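Local atomic coordinates of glutathione S-transferase omega-like 2 (Saccharomyces cerevisiae, PDB entry 5LKB), a protein that uses glutathione as a one-cysteine thiol transferase and dehydroascorbate reductase, and reacts with glutathionyl-(hydro)quinones. Residues H50-T55 with E176-L181; A57-T62 with K195-V200; Q303-N308 with T351-L356; D298-Q303 with H341-Y346. One frame throughout, in Å; residues are numbered along the deposited sequence.

Interaction 1 of 4, residues H50-T55 with E176-L181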
# COMPACT_ATOMS: atom_id res chain seq x y z
N HIS A 50 9.55 -21.18 3.05
CA HIS A 50 8.42 -21.67 2.30
C HIS A 50 8.89 -22.55 1.14
O HIS A 50 8.25 -23.50 0.79
CB HIS A 50 7.53 -20.49 1.87
CG HIS A 50 6.17 -20.86 1.36
ND1 HIS A 50 5.25 -19.89 0.95
CD2 HIS A 50 5.55 -22.05 1.26
CE1 HIS A 50 4.14 -20.50 0.60
NE2 HIS A 50 4.28 -21.81 0.79
N ARG A 51 10.02 -22.21 0.50
CA ARG A 51 10.53 -23.02 -0.59
C ARG A 51 10.68 -24.45 -0.15
O ARG A 51 10.35 -25.34 -0.91
CB ARG A 51 11.91 -22.54 -1.02
CG ARG A 51 12.04 -21.07 -1.53
CD ARG A 51 13.51 -20.74 -1.57
NE ARG A 51 13.79 -19.61 -2.44
CZ ARG A 51 15.01 -19.24 -2.78
NH1 ARG A 51 16.05 -19.96 -2.34
NH2 ARG A 51 15.18 -18.20 -3.57
N THR A 52 11.16 -24.63 1.06
CA THR A 52 11.46 -25.98 1.53
C THR A 52 10.19 -26.75 1.87
O THR A 52 10.17 -27.98 1.71
CB THR A 52 12.44 -25.95 2.71
OG1 THR A 52 11.87 -25.48 3.92
CG2 THR A 52 13.65 -25.11 2.42
N LEU A 53 9.14 -26.08 2.37
CA LEU A 53 7.88 -26.75 2.64
C LEU A 53 7.24 -27.24 1.35
O LEU A 53 6.75 -28.37 1.28
CB LEU A 53 6.93 -25.83 3.35
CG LEU A 53 7.26 -25.44 4.75
CD1 LEU A 53 6.18 -24.47 5.29
CD2 LEU A 53 7.39 -26.61 5.70
N ILE A 54 7.23 -26.41 0.31
CA ILE A 54 6.65 -26.78 -0.97
C ILE A 54 7.39 -28.01 -1.52
O ILE A 54 6.78 -28.98 -1.99
CB ILE A 54 6.67 -25.62 -1.97
CG1 ILE A 54 5.75 -24.49 -1.46
CG2 ILE A 54 6.23 -26.07 -3.34
CD1 ILE A 54 6.07 -23.15 -2.04
N THR A 55 8.71 -27.95 -1.48
CA THR A 55 9.53 -29.01 -2.05
C THR A 55 9.38 -30.30 -1.25
O THR A 55 9.25 -31.38 -1.83
CB THR A 55 10.98 -28.55 -2.12
OG1 THR A 55 11.11 -27.35 -2.91
CG2 THR A 55 11.85 -29.59 -2.82
N GLU A 176 19.84 -24.58 -1.19
CA GLU A 176 20.54 -25.87 -1.17
C GLU A 176 19.64 -26.91 -0.53
O GLU A 176 19.61 -28.07 -0.96
CB GLU A 176 21.85 -25.74 -0.41
CG GLU A 176 22.89 -24.98 -1.25
CD GLU A 176 24.14 -24.57 -0.49
OE1 GLU A 176 24.24 -24.76 0.74
OE2 GLU A 176 25.06 -23.99 -1.11
N ILE A 177 18.90 -26.53 0.52
CA ILE A 177 17.95 -27.50 1.10
C ILE A 177 17.01 -28.05 0.03
O ILE A 177 16.73 -29.25 -0.02
CB ILE A 177 17.19 -26.89 2.29
CG1 ILE A 177 18.13 -26.59 3.46
CG2 ILE A 177 16.00 -27.77 2.74
CD1 ILE A 177 17.51 -25.63 4.52
N ILE A 178 16.50 -27.19 -0.87
CA ILE A 178 15.58 -27.71 -1.88
C ILE A 178 16.28 -28.62 -2.90
O ILE A 178 15.63 -29.48 -3.51
CB ILE A 178 14.77 -26.54 -2.51
CG1 ILE A 178 15.69 -25.59 -3.29
CG2 ILE A 178 13.92 -25.90 -1.44
CD1 ILE A 178 14.91 -24.35 -3.86
N ARG A 179 17.59 -28.45 -3.09
CA ARG A 179 18.35 -29.38 -3.92
C ARG A 179 18.51 -30.69 -3.19
O ARG A 179 18.35 -31.77 -3.78
CB ARG A 179 19.70 -28.75 -4.27
CG ARG A 179 19.65 -27.63 -5.32
CD ARG A 179 19.13 -28.09 -6.68
NE ARG A 179 18.80 -26.97 -7.58
CZ ARG A 179 19.64 -26.36 -8.40
NH1 ARG A 179 20.92 -26.78 -8.48
NH2 ARG A 179 19.22 -25.37 -9.17
N ILE A 180 18.78 -30.64 -1.88
CA ILE A 180 18.86 -31.90 -1.12
C ILE A 180 17.56 -32.67 -1.22
O ILE A 180 17.54 -33.88 -1.50
CB ILE A 180 19.27 -31.61 0.33
CG1 ILE A 180 20.66 -30.98 0.41
CG2 ILE A 180 19.24 -32.90 1.21
CD1 ILE A 180 21.05 -30.48 1.84
N LEU A 181 16.42 -31.99 -0.98
CA LEU A 181 15.14 -32.67 -1.00
C LEU A 181 14.87 -33.23 -2.36
O LEU A 181 14.25 -34.27 -2.45
CB LEU A 181 14.04 -31.66 -0.62
CG LEU A 181 14.14 -31.14 0.81
CD1 LEU A 181 13.13 -30.05 1.03
CD2 LEU A 181 13.98 -32.18 1.92
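Helices 47-58 and 174-182 run almost parallel here, with the axes of the two short segments 9.1 Å apart and only 10° between their directions. Both belong to the thioredoxin-like glutathione transferase domain, and Thr-52 also rests on Leu-40 and Val-42 of strand 38-42. Ile-178 has the largest share of the contact. Its CG1 takes the crowded position between N and carbonyl carbon (chi1 65°), which leaves CG2 anti to the carbonyl carbon. Ile-178 CG2 lies against Thr-52 CA, 3.7 Å from Arg-51 O and 3.5 Å from Thr-55 OG1. On one flank, Thr-52 CG2 meets Ile-177 CG2 at 3.6 Å, methyl to methyl, while its OG1 turns back to Ala-49 O in its own helix. On the other, Thr-55 CG2, anti to its backbone N, reaches Leu-181 CB at 3.7 Å. The hydroxyl of Thr-55 donates to Arg-51 O over 2.9 Å, from above the carbonyl plane, and that oxygen also accepts from Thr-55 N. An alanine here removes OG1 and CG2, and with them the bond to Arg-51 O; this would probably loosen the packing against Ile-178 and Leu-181. Towards the glutathione site, Arg-51 NH1 makes a weak hydrogen bond to glutathione-binding Ser-174. Leu-181 CD1 sits between the two threonines, 3.7 Å from Thr-52 O.

Interaction 2 of 4, residues A57-T62 with K195-V200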
# COMPACT_ATOMS: atom_id res chain seq x y z
N ALA A 57 6.73 -31.27 0.31
CA ALA A 57 5.46 -31.88 -0.09
C ALA A 57 5.55 -32.52 -1.47
O ALA A 57 5.10 -33.67 -1.65
CB ALA A 57 4.35 -30.84 -0.07
N LEU A 58 6.08 -31.81 -2.46
CA LEU A 58 6.08 -32.26 -3.85
C LEU A 58 6.90 -33.53 -3.98
O LEU A 58 6.61 -34.40 -4.81
CB LEU A 58 6.65 -31.17 -4.77
CG LEU A 58 5.73 -29.96 -5.06
CD1 LEU A 58 6.48 -28.91 -5.86
CD2 LEU A 58 4.51 -30.33 -5.83
N LYS A 59 7.96 -33.64 -3.19
CA LYS A 59 8.82 -34.81 -3.28
C LYS A 59 8.37 -35.92 -2.34
O LYS A 59 9.07 -36.95 -2.25
CB LYS A 59 10.27 -34.41 -3.04
CG LYS A 59 10.93 -33.64 -4.23
CD LYS A 59 11.02 -34.47 -5.48
CE LYS A 59 12.24 -35.37 -5.40
NZ LYS A 59 12.02 -36.70 -6.15
N GLY A 60 7.23 -35.77 -1.66
CA GLY A 60 6.67 -36.86 -0.86
C GLY A 60 7.43 -37.21 0.39
O GLY A 60 7.51 -38.40 0.75
N LEU A 61 8.03 -36.24 1.05
CA LEU A 61 8.93 -36.41 2.17
C LEU A 61 8.33 -35.99 3.50
O LEU A 61 9.06 -35.88 4.50
CB LEU A 61 10.26 -35.68 1.91
CG LEU A 61 11.01 -36.09 0.68
CD1 LEU A 61 12.10 -35.10 0.29
CD2 LEU A 61 11.61 -37.51 0.96
N THR A 62 7.02 -35.81 3.60
CA THR A 62 6.45 -35.30 4.85
C THR A 62 6.54 -36.30 5.99
O THR A 62 6.68 -35.89 7.14
CB THR A 62 5.00 -34.83 4.70
OG1 THR A 62 4.15 -35.90 4.26
CG2 THR A 62 4.87 -33.74 3.68
N LYS A 195 9.36 -40.30 -6.16
CA LYS A 195 10.74 -40.54 -6.58
C LYS A 195 11.02 -39.98 -7.97
O LYS A 195 12.08 -39.36 -8.20
CB LYS A 195 10.97 -42.05 -6.57
CG LYS A 195 12.40 -42.44 -6.59
CD LYS A 195 12.52 -43.96 -6.33
CE LYS A 195 13.89 -44.49 -6.65
NZ LYS A 195 14.11 -45.80 -5.92
N LYS A 196 10.10 -40.20 -8.92
CA LYS A 196 10.30 -39.78 -10.31
C LYS A 196 10.15 -38.27 -10.48
O LYS A 196 10.69 -37.71 -11.44
CB LYS A 196 9.30 -40.47 -11.23
N THR A 197 9.41 -37.59 -9.61
CA THR A 197 9.30 -36.15 -9.72
C THR A 197 10.70 -35.55 -9.67
O THR A 197 11.51 -35.93 -8.81
CB THR A 197 8.44 -35.61 -8.57
OG1 THR A 197 7.08 -36.05 -8.72
CG2 THR A 197 8.41 -34.15 -8.59
N ASP A 198 11.00 -34.66 -10.62
CA ASP A 198 12.29 -33.98 -10.68
C ASP A 198 12.08 -32.49 -10.93
O ASP A 198 11.70 -32.08 -12.03
CB ASP A 198 13.16 -34.59 -11.79
CG ASP A 198 14.60 -34.14 -11.71
OD1 ASP A 198 14.97 -33.18 -10.94
OD2 ASP A 198 15.46 -34.74 -12.43
N LEU A 199 12.40 -31.70 -9.92
CA LEU A 199 12.21 -30.25 -9.97
C LEU A 199 13.37 -29.53 -10.65
O LEU A 199 13.29 -28.33 -10.93
CB LEU A 199 11.96 -29.76 -8.55
CG LEU A 199 10.64 -30.26 -7.94
CD1 LEU A 199 10.61 -30.02 -6.47
CD2 LEU A 199 9.47 -29.62 -8.59
N VAL A 200 14.44 -30.23 -10.99
CA VAL A 200 15.61 -29.65 -11.64
C VAL A 200 16.06 -30.63 -12.74
O VAL A 200 17.18 -31.19 -12.68
CB VAL A 200 16.72 -29.38 -10.62
CG1 VAL A 200 17.78 -28.54 -11.28
CG2 VAL A 200 16.15 -28.64 -9.37
O HOH W 1 4.85 -34.51 -7.06
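Lys-59 carries this contact, just where helix 47-58 ends in a Schellman motif with Gly-60, at positive phi, as its C-prime residue. Lys-59 NZ donates to Thr-197 O over 2.8 Å, arriving in the carbonyl plane at a C=O...N angle of 149°. Bends at chi2, chi3 and chi4 curl the chain so that its methylenes slide past Thr-197, with Lys-59 CD 4.1 Å from Thr-197 CG2. The ammonium has a second acceptor in His-194 O, and carbonyls near the end of helix 192-196 probably help to stabilise the charge. Beside it, Leu-58 CD1 meets Leu-199 CD2 at 4.1 Å, the two side chains crossing at about a right angle, and Ile-288 of helix 285-304 touches both leucines. A water bridges the two segments, donating to Leu-58 O over 2.9 Å and hydrogen-bonded to Thr-197 OG1. Further out, Asn-182, from the end of helix 174-182, fixes the second segment: its OD1 accepts from Leu-199 N and its ND2 donates to Asp-198 OD1. This is structural packing away from the glutathione site, joining the end of helix 47-58 to residues 197-199. Asp-198 OD1 also closes an Asx turn, accepting from Val-200 N at 3.0 Å.

Interaction 3 of 4, residues Q303-N308 with T351-L356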
# COMPACT_ATOMS: atom_id res chain seq x y z
N GLN A 303 2.26 -2.86 0.32
CA GLN A 303 2.10 -1.86 1.36
C GLN A 303 3.31 -1.74 2.26
O GLN A 303 3.72 -0.63 2.64
CB GLN A 303 0.86 -2.16 2.20
CG GLN A 303 0.42 -1.13 3.19
CD GLN A 303 1.24 -1.03 4.44
OE1 GLN A 303 1.75 -2.02 4.95
NE2 GLN A 303 1.38 0.18 4.95
N HIS A 304 3.82 -2.87 2.69
CA HIS A 304 4.74 -2.92 3.80
C HIS A 304 6.16 -2.65 3.33
O HIS A 304 6.93 -1.95 4.04
CB HIS A 304 4.68 -4.30 4.44
CG HIS A 304 5.58 -4.47 5.62
ND1 HIS A 304 5.35 -3.90 6.86
CD2 HIS A 304 6.71 -5.22 5.74
CE1 HIS A 304 6.33 -4.26 7.68
NE2 HIS A 304 7.17 -5.04 7.01
N PHE A 305 6.56 -3.22 2.20
CA PHE A 305 7.87 -2.95 1.62
C PHE A 305 7.81 -1.87 0.53
O PHE A 305 8.82 -1.58 -0.12
CB PHE A 305 8.52 -4.23 1.05
CG PHE A 305 9.12 -5.17 2.09
CD1 PHE A 305 9.25 -4.82 3.46
CD2 PHE A 305 9.64 -6.41 1.70
CE1 PHE A 305 9.88 -5.66 4.42
CE2 PHE A 305 10.29 -7.22 2.63
CZ PHE A 305 10.38 -6.86 4.01
N LYS A 306 6.67 -1.22 0.35
CA LYS A 306 6.54 -0.09 -0.56
C LYS A 306 6.85 -0.45 -1.99
O LYS A 306 7.23 0.41 -2.81
CB LYS A 306 7.31 1.17 -0.08
CG LYS A 306 7.05 1.54 1.37
CD LYS A 306 7.92 2.74 1.77
CE LYS A 306 7.58 3.18 3.21
NZ LYS A 306 7.65 2.17 4.38
N CYS A 307 6.56 -1.71 -2.36
CA CYS A 307 6.79 -2.18 -3.71
C CYS A 307 5.49 -2.00 -4.46
O CYS A 307 4.75 -2.94 -4.74
CB CYS A 307 7.14 -3.65 -3.62
SG CYS A 307 8.87 -3.95 -3.05
N ASN A 308 5.19 -0.74 -4.83
CA ASN A 308 3.79 -0.39 -5.08
C ASN A 308 3.54 0.39 -6.35
O ASN A 308 2.49 1.03 -6.45
CB ASN A 308 3.19 0.31 -3.86
CG ASN A 308 3.63 1.73 -3.72
OD1 ASN A 308 4.68 2.13 -4.20
ND2 ASN A 308 2.79 2.53 -3.02
N THR A 351 9.49 -2.94 13.27
CA THR A 351 9.14 -1.70 13.96
C THR A 351 9.62 -0.46 13.24
O THR A 351 9.01 0.61 13.43
CB THR A 351 9.80 -1.72 15.36
OG1 THR A 351 9.56 -2.99 15.97
CG2 THR A 351 9.21 -0.63 16.22
N ARG A 352 10.70 -0.53 12.48
CA ARG A 352 11.19 0.64 11.77
C ARG A 352 10.44 0.91 10.48
O ARG A 352 10.66 1.96 9.85
CB ARG A 352 12.68 0.54 11.50
CG ARG A 352 13.50 0.45 12.79
CD ARG A 352 14.94 0.95 12.56
NE ARG A 352 15.67 0.00 11.74
CZ ARG A 352 16.13 -1.17 12.18
NH1 ARG A 352 15.93 -1.53 13.44
NH2 ARG A 352 16.79 -2.00 11.36
N ILE A 353 9.52 0.03 10.11
CA ILE A 353 8.60 0.23 9.01
C ILE A 353 7.20 0.55 9.51
O ILE A 353 6.55 1.47 9.01
CB ILE A 353 8.60 -1.02 8.10
CG1 ILE A 353 9.93 -1.21 7.38
CG2 ILE A 353 7.47 -0.90 7.04
CD1 ILE A 353 10.06 -2.57 6.75
N ASN A 354 6.72 -0.21 10.46
CA ASN A 354 5.33 -0.13 10.94
C ASN A 354 5.45 0.04 12.44
O ASN A 354 5.42 -0.95 13.17
CB ASN A 354 4.55 -1.38 10.53
CG ASN A 354 3.07 -1.33 10.85
OD1 ASN A 354 2.64 -0.81 11.90
ND2 ASN A 354 2.25 -1.86 9.93
N PRO A 355 5.59 1.28 12.93
CA PRO A 355 5.98 1.46 14.34
C PRO A 355 4.94 1.02 15.33
O PRO A 355 5.29 0.55 16.42
CB PRO A 355 6.27 2.95 14.49
CG PRO A 355 6.34 3.51 13.16
CD PRO A 355 5.63 2.54 12.17
N LEU A 356 3.66 1.11 14.98
CA LEU A 356 2.61 0.72 15.90
C LEU A 356 2.16 -0.72 15.71
O LEU A 356 1.30 -1.20 16.44
CB LEU A 356 1.42 1.65 15.73
CG LEU A 356 1.75 3.13 15.84
CD1 LEU A 356 0.46 3.92 15.92
CD2 LEU A 356 2.67 3.39 17.05
O HOH W 2 3.18 -2.24 7.26
O HOH W 3 6.64 3.10 6.80
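Ile-353 is the side chain to follow, because it points from the loop after helix 339-349 straight at the C-terminal end of helix 285-304. Ile-353 CB already lies 4.0 Å from His-304 CE1. From there the two branches part. Ile-353 CG2, anti to the backbone N, comes over one face of the His-304 imidazole in a CH-pi contact, 3.9 Å from the ring centroid and 28° off the ring normal. Ile-353 CG2 is also only 3.2 Å from His-304 O, a tight fit. The other branch extends through CG1 to Ile-353 CD1, which sits 3.8 Å from His-304 NE2 and meets the edge of the Phe-305 ring at CE1, 3.9 Å away. His-304, its CG anti to the backbone N, crosses Ile-353 at about a right angle. Its NE2 is hydrogen-bonded to His-350 ND1, and this bond and the water at ND1 together would hold the ring's rotation. At the ring edge, that water lies in the imidazole plane 2.8 Å from His-304 ND1; it donates to Gln-303 OE1 and accepts from Asn-354 ND2, whose direct partner is Ile-358 O. A second water joins the segments, accepting from Lys-306 NZ and donating to Ile-353 O. The contact thus fastens the helical domain's C-terminal loop to a helix end. Phe-305 runs on into an aromatic cluster with Tyr-224 of helix 222-227 and Tyr-346 of helix 339-349, while Asn-354 packs on Lys-306 of the second subunit, placing the site at the dimer interface.

Interaction 4 of 4, residues D298-Q303 with H341-Y346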
# COMPACT_ATOMS: atom_id res chain seq x y z
N ASP A 298 1.18 -9.11 -3.09
CA ASP A 298 0.03 -8.26 -2.83
C ASP A 298 -0.35 -8.22 -1.36
O ASP A 298 -0.70 -7.14 -0.87
CB ASP A 298 -1.17 -8.64 -3.72
CG ASP A 298 -0.92 -8.39 -5.19
OD1 ASP A 298 0.14 -7.81 -5.52
OD2 ASP A 298 -1.80 -8.71 -6.03
N PRO A 299 -0.31 -9.33 -0.62
CA PRO A 299 -0.67 -9.26 0.81
C PRO A 299 0.24 -8.42 1.68
O PRO A 299 -0.22 -7.91 2.71
CB PRO A 299 -0.66 -10.75 1.22
CG PRO A 299 -1.02 -11.47 0.01
CD PRO A 299 -0.30 -10.72 -1.11
N VAL A 300 1.55 -8.36 1.36
CA VAL A 300 2.55 -7.67 2.19
C VAL A 300 3.45 -6.72 1.40
O VAL A 300 3.64 -5.57 1.80
CB VAL A 300 3.43 -8.70 2.95
CG1 VAL A 300 4.65 -7.98 3.54
CG2 VAL A 300 2.56 -9.37 4.00
N TYR A 301 4.11 -7.18 0.36
CA TYR A 301 5.23 -6.40 -0.15
C TYR A 301 4.79 -5.03 -0.72
O TYR A 301 5.54 -4.06 -0.63
CB TYR A 301 6.03 -7.17 -1.18
CG TYR A 301 6.68 -8.43 -0.61
CD1 TYR A 301 7.17 -8.50 0.70
CD2 TYR A 301 6.82 -9.53 -1.41
CE1 TYR A 301 7.81 -9.67 1.18
CE2 TYR A 301 7.46 -10.68 -0.96
CZ TYR A 301 7.93 -10.72 0.33
OH TYR A 301 8.56 -11.85 0.84
N VAL A 302 3.60 -4.96 -1.32
CA VAL A 302 3.08 -3.70 -1.85
C VAL A 302 3.00 -2.62 -0.75
O VAL A 302 3.65 -1.56 -0.86
CB VAL A 302 1.73 -3.91 -2.53
CG1 VAL A 302 1.06 -2.56 -2.87
CG2 VAL A 302 1.90 -4.66 -3.81
N GLN A 303 2.26 -2.86 0.32
CA GLN A 303 2.10 -1.86 1.36
C GLN A 303 3.31 -1.74 2.26
O GLN A 303 3.72 -0.63 2.64
CB GLN A 303 0.86 -2.16 2.20
CG GLN A 303 0.42 -1.13 3.19
CD GLN A 303 1.24 -1.03 4.44
OE1 GLN A 303 1.75 -2.02 4.95
NE2 GLN A 303 1.38 0.18 4.95
N HIS A 341 0.11 -15.93 9.06
CA HIS A 341 1.51 -15.85 9.45
C HIS A 341 2.27 -14.84 8.59
O HIS A 341 3.09 -14.08 9.11
CB HIS A 341 2.20 -17.22 9.32
CG HIS A 341 1.95 -18.13 10.49
ND1 HIS A 341 2.98 -18.67 11.25
CD2 HIS A 341 0.79 -18.55 11.04
CE1 HIS A 341 2.45 -19.37 12.23
NE2 HIS A 341 1.13 -19.33 12.13
N ILE A 342 2.02 -14.85 7.28
CA ILE A 342 2.67 -13.91 6.37
C ILE A 342 2.40 -12.46 6.79
O ILE A 342 3.32 -11.67 7.00
CB ILE A 342 2.23 -14.18 4.93
CG1 ILE A 342 2.84 -15.49 4.41
CG2 ILE A 342 2.55 -13.04 4.00
CD1 ILE A 342 2.21 -16.01 3.17
N LYS A 343 1.12 -12.09 6.88
CA LYS A 343 0.82 -10.70 7.17
C LYS A 343 1.24 -10.27 8.55
O LYS A 343 1.77 -9.14 8.74
CB LYS A 343 -0.68 -10.42 6.95
CG LYS A 343 -1.07 -10.48 5.47
CD LYS A 343 -2.59 -10.44 5.25
CE LYS A 343 -3.23 -9.13 5.65
NZ LYS A 343 -3.02 -8.17 4.60
N LEU A 344 0.98 -11.13 9.54
CA LEU A 344 1.36 -10.79 10.91
C LEU A 344 2.87 -10.69 11.07
O LEU A 344 3.37 -9.75 11.68
CB LEU A 344 0.78 -11.82 11.89
CG LEU A 344 -0.74 -11.79 12.10
CD1 LEU A 344 -1.14 -13.07 12.82
CD2 LEU A 344 -1.08 -10.53 12.93
N HIS A 345 3.62 -11.64 10.51
CA HIS A 345 5.07 -11.58 10.70
C HIS A 345 5.63 -10.22 10.31
O HIS A 345 6.34 -9.56 11.08
CB HIS A 345 5.79 -12.66 9.88
CG HIS A 345 7.25 -12.40 9.80
ND1 HIS A 345 8.04 -12.45 10.92
CD2 HIS A 345 8.04 -11.97 8.78
CE1 HIS A 345 9.26 -12.03 10.61
NE2 HIS A 345 9.29 -11.75 9.31
N TYR A 346 5.38 -9.82 9.05
CA TYR A 346 6.06 -8.66 8.54
C TYR A 346 5.59 -7.41 9.27
O TYR A 346 6.40 -6.59 9.70
CB TYR A 346 5.80 -8.53 7.05
CG TYR A 346 6.62 -9.50 6.15
CD1 TYR A 346 6.15 -10.77 5.84
CD2 TYR A 346 7.81 -9.09 5.58
CE1 TYR A 346 6.85 -11.58 5.01
CE2 TYR A 346 8.55 -9.92 4.76
CZ TYR A 346 8.08 -11.17 4.49
OH TYR A 346 8.70 -12.03 3.63
O HOH W 4 -0.55 -7.20 5.73
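Val-300 holds CG1 anti to its backbone N (chi1 167°), and Tyr-346 turns CG anti to its carbonyl carbon (chi1 -77°), so that the valine methyl lands over the tyrosine ring. This is helix-to-helix packing in the all-helical C-terminal domain of the glutathione transferase fold, between helices 285-304 and 339-349. Val-300 CG1 lies 4.0 Å from the Tyr-346 centroid in a CH-pi contact, while His-345 CD2 covers the opposite face. The other methyl, Val-300 CG2, meets Ile-342 CG2 at 3.7 Å. One residue on, Tyr-301 turns its edge to the face of Tyr-346 in an offset edge-to-face pair, with planes at 87° and centroids 5.5 Å apart. The rings converge on their hydroxyls, Tyr-301 OH and Tyr-346 OH being hydrogen-bonded at 2.8 Å; Tyr-346 OH is also bonded to Tyr-224 OH, giving three linked phenols. The Tyr-346 side chain is about 6 Å from that of the nucleophile Cys-46. An alanine at Tyr-346 removes the ring and its OH, which would probably leave Val-300 and Tyr-301 poorly packed and disturb the setting of Tyr-224. A wider pi-type turn at 298-301 distorts the first helix here. Lys-343 bends at chi3 and chi4 to bring NZ to Pro-360 O, with a weak bond to Pro-299 O at 3.4 Å. A water bridges the same pair, accepting from Lys-343 NZ at 2.9 Å and donating to Pro-299 O.

From the N terminus, helix 47-58 opens both interaction 1 and interaction 2. Interaction 1 closes first, at 176-181, after strands 66-69, 160-163 and 168-171 have gone by; interaction 2 closes at 195-200, so the two loops cross, and they touch where Thr-55 packs on Leu-199. Interaction 1 joins two helices of the thioredoxin-like domain; interaction 2 ties the end of the first to residues 195-200. Both later contacts start from the end of helix 285-304: interaction 4 closes on helix 339-349 and interaction 3 on the loop after it, again crossing, with Gln-303 shared. Helix 285-304 connects the pairs, its start lying against both early contacts. Interactions 2 and 3 lie on opposite sides of the chain's centre.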